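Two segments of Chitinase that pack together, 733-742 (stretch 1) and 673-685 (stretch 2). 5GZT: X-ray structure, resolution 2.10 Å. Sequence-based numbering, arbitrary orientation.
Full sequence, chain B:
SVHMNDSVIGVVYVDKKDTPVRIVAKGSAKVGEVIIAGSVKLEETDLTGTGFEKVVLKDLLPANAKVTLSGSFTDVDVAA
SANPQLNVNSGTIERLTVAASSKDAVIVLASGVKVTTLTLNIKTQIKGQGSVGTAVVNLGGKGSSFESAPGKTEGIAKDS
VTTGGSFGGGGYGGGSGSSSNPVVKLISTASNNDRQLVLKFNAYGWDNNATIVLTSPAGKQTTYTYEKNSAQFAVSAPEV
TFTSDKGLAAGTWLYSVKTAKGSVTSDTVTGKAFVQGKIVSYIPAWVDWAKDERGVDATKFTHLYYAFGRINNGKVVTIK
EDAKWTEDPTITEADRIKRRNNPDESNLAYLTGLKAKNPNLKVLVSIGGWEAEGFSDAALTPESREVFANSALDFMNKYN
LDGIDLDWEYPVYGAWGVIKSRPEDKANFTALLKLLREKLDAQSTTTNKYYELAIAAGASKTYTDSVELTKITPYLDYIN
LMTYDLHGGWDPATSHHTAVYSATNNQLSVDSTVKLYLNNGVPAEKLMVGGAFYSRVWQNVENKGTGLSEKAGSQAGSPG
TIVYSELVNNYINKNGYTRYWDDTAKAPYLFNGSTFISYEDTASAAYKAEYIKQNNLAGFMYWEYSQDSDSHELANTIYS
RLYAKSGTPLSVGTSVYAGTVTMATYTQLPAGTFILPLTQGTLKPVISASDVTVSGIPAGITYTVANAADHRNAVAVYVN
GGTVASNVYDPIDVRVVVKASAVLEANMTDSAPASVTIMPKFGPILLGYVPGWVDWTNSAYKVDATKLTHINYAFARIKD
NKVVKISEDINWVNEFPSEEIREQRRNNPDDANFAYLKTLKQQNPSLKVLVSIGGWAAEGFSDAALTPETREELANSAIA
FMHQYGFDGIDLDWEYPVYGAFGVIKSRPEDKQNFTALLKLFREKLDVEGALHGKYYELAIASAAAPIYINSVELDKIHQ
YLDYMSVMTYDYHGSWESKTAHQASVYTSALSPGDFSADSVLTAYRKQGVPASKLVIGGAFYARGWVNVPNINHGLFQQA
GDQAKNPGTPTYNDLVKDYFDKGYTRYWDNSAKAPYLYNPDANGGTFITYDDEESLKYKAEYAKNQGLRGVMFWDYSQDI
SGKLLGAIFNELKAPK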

ATOM      1  N   ASP B 733     -21.836 -36.159  -9.818  1.00 13.73           N
ATOM      2  CA  ASP B 733     -20.936 -35.027  -9.744  1.00 15.05           C
ATOM      3  C   ASP B 733     -21.112 -34.149 -10.988  1.00 15.84           C
ATOM      4  O   ASP B 733     -21.026 -34.615 -12.097  1.00 17.46           O
ATOM      5  CB  ASP B 733     -19.457 -35.486  -9.579  1.00 15.24           C
ATOM      6  CG  ASP B 733     -18.490 -34.282  -9.365  1.00 15.28           C
ATOM      7  OD1 ASP B 733     -18.833 -33.325  -8.566  1.00 17.76           O
ATOM      8  OD2 ASP B 733     -17.398 -34.317  -9.956  1.00 15.01           O
ATOM      9  N   VAL B 734     -21.378 -32.872 -10.790  1.00 15.43           N
ATOM     10  CA  VAL B 734     -21.519 -31.889 -11.863  1.00 14.37           C
ATOM     11  C   VAL B 734     -20.317 -30.924 -11.816  1.00 14.23           C
ATOM     12  O   VAL B 734     -19.969 -30.475 -10.744  1.00 14.90           O
ATOM     13  CB  VAL B 734     -22.864 -31.123 -11.722  1.00 16.71           C
ATOM     14  CG1 VAL B 734     -23.040 -30.095 -12.835  1.00 17.09           C
ATOM     15  CG2 VAL B 734     -23.997 -32.093 -11.796  1.00 16.68           C
ATOM     16  N   ARG B 735     -19.629 -30.687 -12.934  1.00 14.47           N
ATOM     17  CA  ARG B 735     -18.413 -29.913 -12.923  1.00 16.91           C
ATOM     18  C   ARG B 735     -18.640 -28.684 -13.845  1.00 16.72           C
ATOM     19  O   ARG B 735     -19.081 -28.841 -14.962  1.00 16.64           O
ATOM     20  CB  ARG B 735     -17.215 -30.748 -13.448  1.00 16.54           C
ATOM     21  CG  ARG B 735     -16.816 -31.881 -12.541  1.00 17.60           C
ATOM     22  CD  ARG B 735     -16.024 -31.311 -11.418  1.00 16.99           C
ATOM     23  NE  ARG B 735     -15.706 -32.275 -10.410  1.00 19.82           N
ATOM     24  CZ  ARG B 735     -14.770 -32.159  -9.484  1.00 18.46           C
ATOM     25  NH1 ARG B 735     -13.965 -31.110  -9.426  1.00 18.68           N
ATOM     26  NH2 ARG B 735     -14.575 -33.148  -8.634  1.00 17.87           N
ATOM     27  N   VAL B 736     -18.248 -27.497 -13.375  1.00 18.07           N
ATOM     28  CA  VAL B 736     -18.516 -26.218 -14.034  1.00 16.41           C
ATOM     29  C   VAL B 736     -17.202 -25.516 -14.267  1.00 16.12           C
ATOM     30  O   VAL B 736     -16.481 -25.227 -13.339  1.00 16.09           O
ATOM     31  CB  VAL B 736     -19.418 -25.298 -13.151  1.00 17.14           C
ATOM     32  CG1 VAL B 736     -19.752 -24.001 -13.900  1.00 16.48           C
ATOM     33  CG2 VAL B 736     -20.720 -26.064 -12.874  1.00 18.58           C
ATOM     34  N   VAL B 737     -16.844 -25.284 -15.522  1.00 16.33           N
ATOM     35  CA  VAL B 737     -15.637 -24.519 -15.747  1.00 16.74           C
ATOM     36  C   VAL B 737     -16.075 -23.121 -16.235  1.00 17.01           C
ATOM     37  O   VAL B 737     -16.883 -23.033 -17.133  1.00 16.73           O
ATOM     38  CB  VAL B 737     -14.775 -25.160 -16.851  1.00 18.43           C
ATOM     39  CG1 VAL B 737     -13.685 -24.195 -17.273  1.00 17.99           C
ATOM     40  CG2 VAL B 737     -14.201 -26.546 -16.377  1.00 20.06           C
ATOM     41  N   VAL B 738     -15.517 -22.079 -15.620  1.00 17.67           N
ATOM     42  CA  VAL B 738     -15.741 -20.709 -16.026  1.00 17.65           C
ATOM     43  C   VAL B 738     -14.597 -20.286 -16.920  1.00 16.84           C
ATOM     44  O   VAL B 738     -13.433 -20.197 -16.479  1.00 16.79           O
ATOM     45  CB  VAL B 738     -15.811 -19.781 -14.798  1.00 17.48           C
ATOM     46  CG1 VAL B 738     -16.188 -18.362 -15.202  1.00 16.97           C
ATOM     47  CG2 VAL B 738     -16.860 -20.271 -13.854  1.00 18.23           C
ATOM     48  N   LYS B 739     -14.916 -20.055 -18.175  1.00 17.20           N
ATOM     49  CA  LYS B 739     -13.843 -19.850 -19.156  1.00 20.68           C
ATOM     50  C   LYS B 739     -13.275 -18.470 -19.034  1.00 20.64           C
ATOM     51  O   LYS B 739     -13.955 -17.556 -18.515  1.00 18.40           O
ATOM     52  CB  LYS B 739     -14.363 -20.029 -20.573  1.00 21.53           C
ATOM     53  CG  LYS B 739     -15.034 -21.330 -20.819  1.00 24.50           C
ATOM     54  CD  LYS B 739     -14.105 -22.492 -20.939  1.00 27.33           C
ATOM     55  CE  LYS B 739     -13.456 -22.554 -22.319  1.00 32.90           C
ATOM     56  NZ  LYS B 739     -12.193 -23.374 -22.198  1.00 33.99           N
ATOM     57  N   ALA B 740     -12.029 -18.314 -19.534  1.00 21.78           N
ATOM     58  CA  ALA B 740     -11.355 -17.021 -19.649  1.00 19.94           C
ATOM     59  C   ALA B 740     -12.269 -15.995 -20.348  1.00 17.93           C
ATOM     60  O   ALA B 740     -12.272 -14.828 -20.005  1.00 21.22           O
ATOM     61  CB  ALA B 740     -10.015 -17.145 -20.383  1.00 21.81           C
ATOM     62  N   SER B 741     -13.020 -16.422 -21.321  1.00 17.98           N
ATOM     63  CA  SER B 741     -13.891 -15.518 -22.086  1.00 17.97           C
ATOM     64  C   SER B 741     -15.057 -14.961 -21.253  1.00 17.26           C
ATOM     65  O   SER B 741     -15.690 -14.005 -21.674  1.00 13.76           O
ATOM     66  CB  SER B 741     -14.386 -16.232 -23.306  1.00 19.39           C
ATOM     67  OG  SER B 741     -15.346 -17.241 -22.930  1.00 17.65           O
ATOM     68  N   ALA B 742     -15.331 -15.537 -20.070  1.00 16.90           N
ATOM     69  CA  ALA B 742     -16.472 -15.076 -19.229  1.00 16.36           C
ATOM     70  C   ALA B 742     -16.218 -13.787 -18.529  1.00 17.45           C
ATOM     71  O   ALA B 742     -17.172 -13.141 -18.146  1.00 16.78           O
ATOM     72  CB  ALA B 742     -16.842 -16.135 -18.171  1.00 18.41           C
TER
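Stretch 2 (673-685) TFILPLTQGTLKP

Stretch 2 enters as a strand, already under way at Thr-673; the chain turns a corner at Thr-679 and comes back as an extended segment toward Pro-685. Its strand runs in broadly the same direction as strand 733-738, the two N-to-C directions differing by 39° (signed crossing angle -39°). The axes come no closer than 10.1 Å, too far for backbone pairing, so the strands meet through side chains. Every second residue faces across: Val-734, Val-736 and Val-738, all with chi1 in the t well, point toward Phe-674, Leu-676 and Leu-678, all with chi1 in the m well. The CA atoms of Val-736 and Leu-676 are 8.7 Å apart, and Val-736 CB packs against Leu-676 CD2 at 4.1 Å. Upstream, Val-734 CG1 lies 4.2 Å from CE2 of the Phe-674 ring, which it meets obliquely. Downstream, Val-738 CG1 reaches both Leu-678 CD1 at 4.4 Å and Leu-683 CD2 at 4.1 Å, so this one valine touches stretch 2 before and after its corner.

Ala-742, in the short 3-10 segment 740-742, covers the most surface in the contact, and here the backbones close in: Ala-742 CA is 5.5 Å from Leu-683 CA. Its carbonyl accepts the one hydrogen bond between the stretches, from Lys-684 N to Ala-742 O (3.0 Å, nearly straight at 166°), and also receives a CA-H...O contact from Leu-683 CA at 3.5 Å. Beside this polar link, Ala-742 CB rests 3.9 Å from Leu-683 CD2, continuing the apolar layer. Lys-684, in an extended backbone conformation (phi/psi -49/146), points toward stretch 1 and lays its aliphatic chain by the 3-10 segment, with Lys-684 CE 3.1 Å from Ser-741 O; its amine is hydrogen-bonded elsewhere in the structure.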

ATOM      1  N   THR B 673     -31.239 -24.760  -9.657  1.00 15.76           N
ATOM      2  CA  THR B 673     -30.210 -23.884 -10.033  1.00 16.55           C
ATOM      3  C   THR B 673     -28.988 -24.018  -9.149  1.00 15.59           C
ATOM      4  O   THR B 673     -29.058 -23.928  -7.926  1.00 19.06           O
ATOM      5  CB  THR B 673     -30.761 -22.402  -9.962  1.00 20.12           C
ATOM      6  OG1 THR B 673     -31.868 -22.358 -10.849  1.00 19.30           O
ATOM      7  CG2 THR B 673     -29.701 -21.386 -10.483  1.00 18.29           C
ATOM      8  N   PHE B 674     -27.866 -24.192  -9.770  1.00 12.70           N
ATOM      9  CA  PHE B 674     -26.556 -24.143  -9.098  1.00 12.63           C
ATOM     10  C   PHE B 674     -26.060 -22.695  -9.245  1.00 14.08           C
ATOM     11  O   PHE B 674     -26.268 -22.052 -10.333  1.00 14.44           O
ATOM     12  CB  PHE B 674     -25.555 -25.029  -9.822  1.00 13.20           C
ATOM     13  CG  PHE B 674     -25.895 -26.497  -9.754  1.00 13.14           C
ATOM     14  CD1 PHE B 674     -25.953 -27.145  -8.535  1.00 14.20           C
ATOM     15  CD2 PHE B 674     -26.100 -27.215 -10.890  1.00 14.48           C
ATOM     16  CE1 PHE B 674     -26.196 -28.526  -8.460  1.00 13.71           C
ATOM     17  CE2 PHE B 674     -26.340 -28.566 -10.825  1.00 15.94           C
ATOM     18  CZ  PHE B 674     -26.388 -29.209  -9.597  1.00 14.15           C
ATOM     19  N   ILE B 675     -25.488 -22.169  -8.177  1.00 13.99           N
ATOM     20  CA  ILE B 675     -24.943 -20.843  -8.183  1.00 16.41           C
ATOM     21  C   ILE B 675     -23.513 -20.860  -7.700  1.00 15.13           C
ATOM     22  O   ILE B 675     -23.282 -21.308  -6.604  1.00 16.63           O
ATOM     23  CB  ILE B 675     -25.801 -19.866  -7.351  1.00 17.21           C
ATOM     24  CG1 ILE B 675     -27.210 -19.756  -7.957  1.00 18.45           C
ATOM     25  CG2 ILE B 675     -25.177 -18.443  -7.393  1.00 15.45           C
ATOM     26  CD1 ILE B 675     -28.171 -19.018  -6.979  1.00 21.42           C
ATOM     27  N   LEU B 676     -22.590 -20.310  -8.512  1.00 13.96           N
ATOM     28  CA  LEU B 676     -21.175 -20.301  -8.194  1.00 14.64           C
ATOM     29  C   LEU B 676     -20.592 -18.873  -8.336  1.00 14.58           C
ATOM     30  O   LEU B 676     -20.279 -18.427  -9.486  1.00 14.93           O
ATOM     31  CB  LEU B 676     -20.407 -21.242  -9.117  1.00 15.55           C
ATOM     32  CG  LEU B 676     -20.838 -22.728  -9.087  1.00 16.27           C
ATOM     33  CD1 LEU B 676     -21.930 -22.971 -10.109  1.00 16.84           C
ATOM     34  CD2 LEU B 676     -19.723 -23.680  -9.375  1.00 17.51           C
ATOM     35  N   PRO B 677     -20.428 -18.206  -7.212  1.00 15.15           N
ATOM     36  CA  PRO B 677     -19.712 -16.915  -7.166  1.00 15.83           C
ATOM     37  C   PRO B 677     -18.247 -17.067  -7.588  1.00 18.35           C
ATOM     38  O   PRO B 677     -17.600 -18.143  -7.309  1.00 19.44           O
ATOM     39  CB  PRO B 677     -19.827 -16.483  -5.693  1.00 14.89           C
ATOM     40  CG  PRO B 677     -21.024 -17.276  -5.162  1.00 15.54           C
ATOM     41  CD  PRO B 677     -20.832 -18.619  -5.832  1.00 14.46           C
ATOM     42  N   LEU B 678     -17.731 -16.045  -8.256  1.00 15.37           N
ATOM     43  CA  LEU B 678     -16.336 -16.005  -8.533  1.00 15.16           C
ATOM     44  C   LEU B 678     -15.617 -15.425  -7.345  1.00 15.97           C
ATOM     45  O   LEU B 678     -16.089 -14.495  -6.686  1.00 17.19           O
ATOM     46  CB  LEU B 678     -16.043 -15.265  -9.810  1.00 14.64           C
ATOM     47  CG  LEU B 678     -16.225 -16.013 -11.128  1.00 17.12           C
ATOM     48  CD1 LEU B 678     -17.612 -16.590 -11.453  1.00 16.17           C
ATOM     49  CD2 LEU B 678     -15.807 -15.091 -12.274  1.00 16.19           C
ATOM     50  N   THR B 679     -14.471 -16.031  -7.031  1.00 15.84           N
ATOM     51  CA  THR B 679     -13.541 -15.598  -6.055  1.00 16.97           C
ATOM     52  C   THR B 679     -12.373 -14.897  -6.708  1.00 17.19           C
ATOM     53  O   THR B 679     -11.680 -14.180  -6.044  1.00 15.97           O
ATOM     54  CB  THR B 679     -12.879 -16.742  -5.278  1.00 18.30           C
ATOM     55  OG1 THR B 679     -12.336 -17.682  -6.180  1.00 19.86           O
ATOM     56  CG2 THR B 679     -13.901 -17.477  -4.523  1.00 22.46           C
ATOM     57  N   GLN B 680     -12.159 -15.082  -7.974  1.00 19.55           N
ATOM     58  CA  GLN B 680     -11.052 -14.412  -8.667  1.00 22.86           C
ATOM     59  C   GLN B 680     -11.512 -14.217 -10.087  1.00 19.85           C
ATOM     60  O   GLN B 680     -11.962 -15.173 -10.697  1.00 18.41           O
ATOM     61  CB  GLN B 680      -9.758 -15.204  -8.503  1.00 26.75           C
ATOM     62  CG  GLN B 680      -8.627 -14.591  -9.275  1.00 37.36           C
ATOM     63  CD  GLN B 680      -7.244 -15.039  -8.826  1.00 40.75           C
ATOM     64  OE1 GLN B 680      -6.691 -16.021  -9.364  1.00 43.38           O
ATOM     65  NE2 GLN B 680      -6.655 -14.286  -7.891  1.00 38.12           N
ATOM     66  N   GLY B 681     -11.480 -12.961 -10.597  1.00 17.48           N
ATOM     67  CA  GLY B 681     -12.080 -12.665 -11.899  1.00 15.42           C
ATOM     68  C   GLY B 681     -13.468 -12.103 -11.717  1.00 16.45           C
ATOM     69  O   GLY B 681     -14.116 -12.371 -10.690  1.00 16.30           O
ATOM     70  N   THR B 682     -13.954 -11.380 -12.726  1.00 15.72           N
ATOM     71  CA  THR B 682     -15.218 -10.693 -12.681  1.00 14.67           C
ATOM     72  C   THR B 682     -15.984 -10.989 -13.919  1.00 14.90           C
ATOM     73  O   THR B 682     -15.570 -10.571 -14.988  1.00 16.49           O
ATOM     74  CB  THR B 682     -14.974  -9.171 -12.522  1.00 14.49           C
ATOM     75  OG1 THR B 682     -13.958  -8.937 -11.482  1.00 14.35           O
ATOM     76  CG2 THR B 682     -16.224  -8.478 -12.206  1.00 15.77           C
ATOM     77  N   LEU B 683     -17.165 -11.630 -13.808  1.00 13.07           N
ATOM     78  CA  LEU B 683     -17.978 -11.897 -14.960  1.00 12.33           C
ATOM     79  C   LEU B 683     -18.386 -10.575 -15.662  1.00 14.20           C
ATOM     80  O   LEU B 683     -18.644  -9.557 -15.030  1.00 14.39           O
ATOM     81  CB  LEU B 683     -19.273 -12.652 -14.631  1.00 11.62           C
ATOM     82  CG  LEU B 683     -19.175 -13.997 -13.883  1.00 12.92           C
ATOM     83  CD1 LEU B 683     -20.555 -14.468 -13.519  1.00 14.72           C
ATOM     84  CD2 LEU B 683     -18.450 -14.967 -14.804  1.00 13.13           C
ATOM     85  N   LYS B 684     -18.448 -10.658 -16.994  1.00 14.51           N
ATOM     86  CA  LYS B 684     -19.244  -9.721 -17.785  1.00 15.26           C
ATOM     87  C   LYS B 684     -20.640  -9.637 -17.152  1.00 14.72           C
ATOM     88  O   LYS B 684     -21.211 -10.661 -16.667  1.00 14.21           O
ATOM     89  CB  LYS B 684     -19.373 -10.202 -19.211  1.00 16.08           C
ATOM     90  CG  LYS B 684     -18.032 -10.229 -19.977  1.00 17.18           C
ATOM     91  CD  LYS B 684     -18.197 -10.783 -21.404  1.00 16.45           C
ATOM     92  CE  LYS B 684     -18.302 -12.272 -21.411  1.00 17.25           C
ATOM     93  NZ  LYS B 684     -18.759 -12.921 -22.684  1.00 18.01           N
ATOM     94  N   PRO B 685     -21.239  -8.476 -17.212  1.00 14.07           N
ATOM     95  CA  PRO B 685     -22.569  -8.370 -16.643  1.00 14.03           C
ATOM     96  C   PRO B 685     -23.553  -9.393 -17.214  1.00 15.40           C
ATOM     97  O   PRO B 685     -24.462  -9.839 -16.482  1.00 15.79           O
ATOM     98  CB  PRO B 685     -22.974  -6.909 -16.958  1.00 15.66           C
ATOM     99  CG  PRO B 685     -21.658  -6.208 -17.063  1.00 14.96           C
ATOM    100  CD  PRO B 685     -20.644  -7.168 -17.561  1.00 14.49           C
TER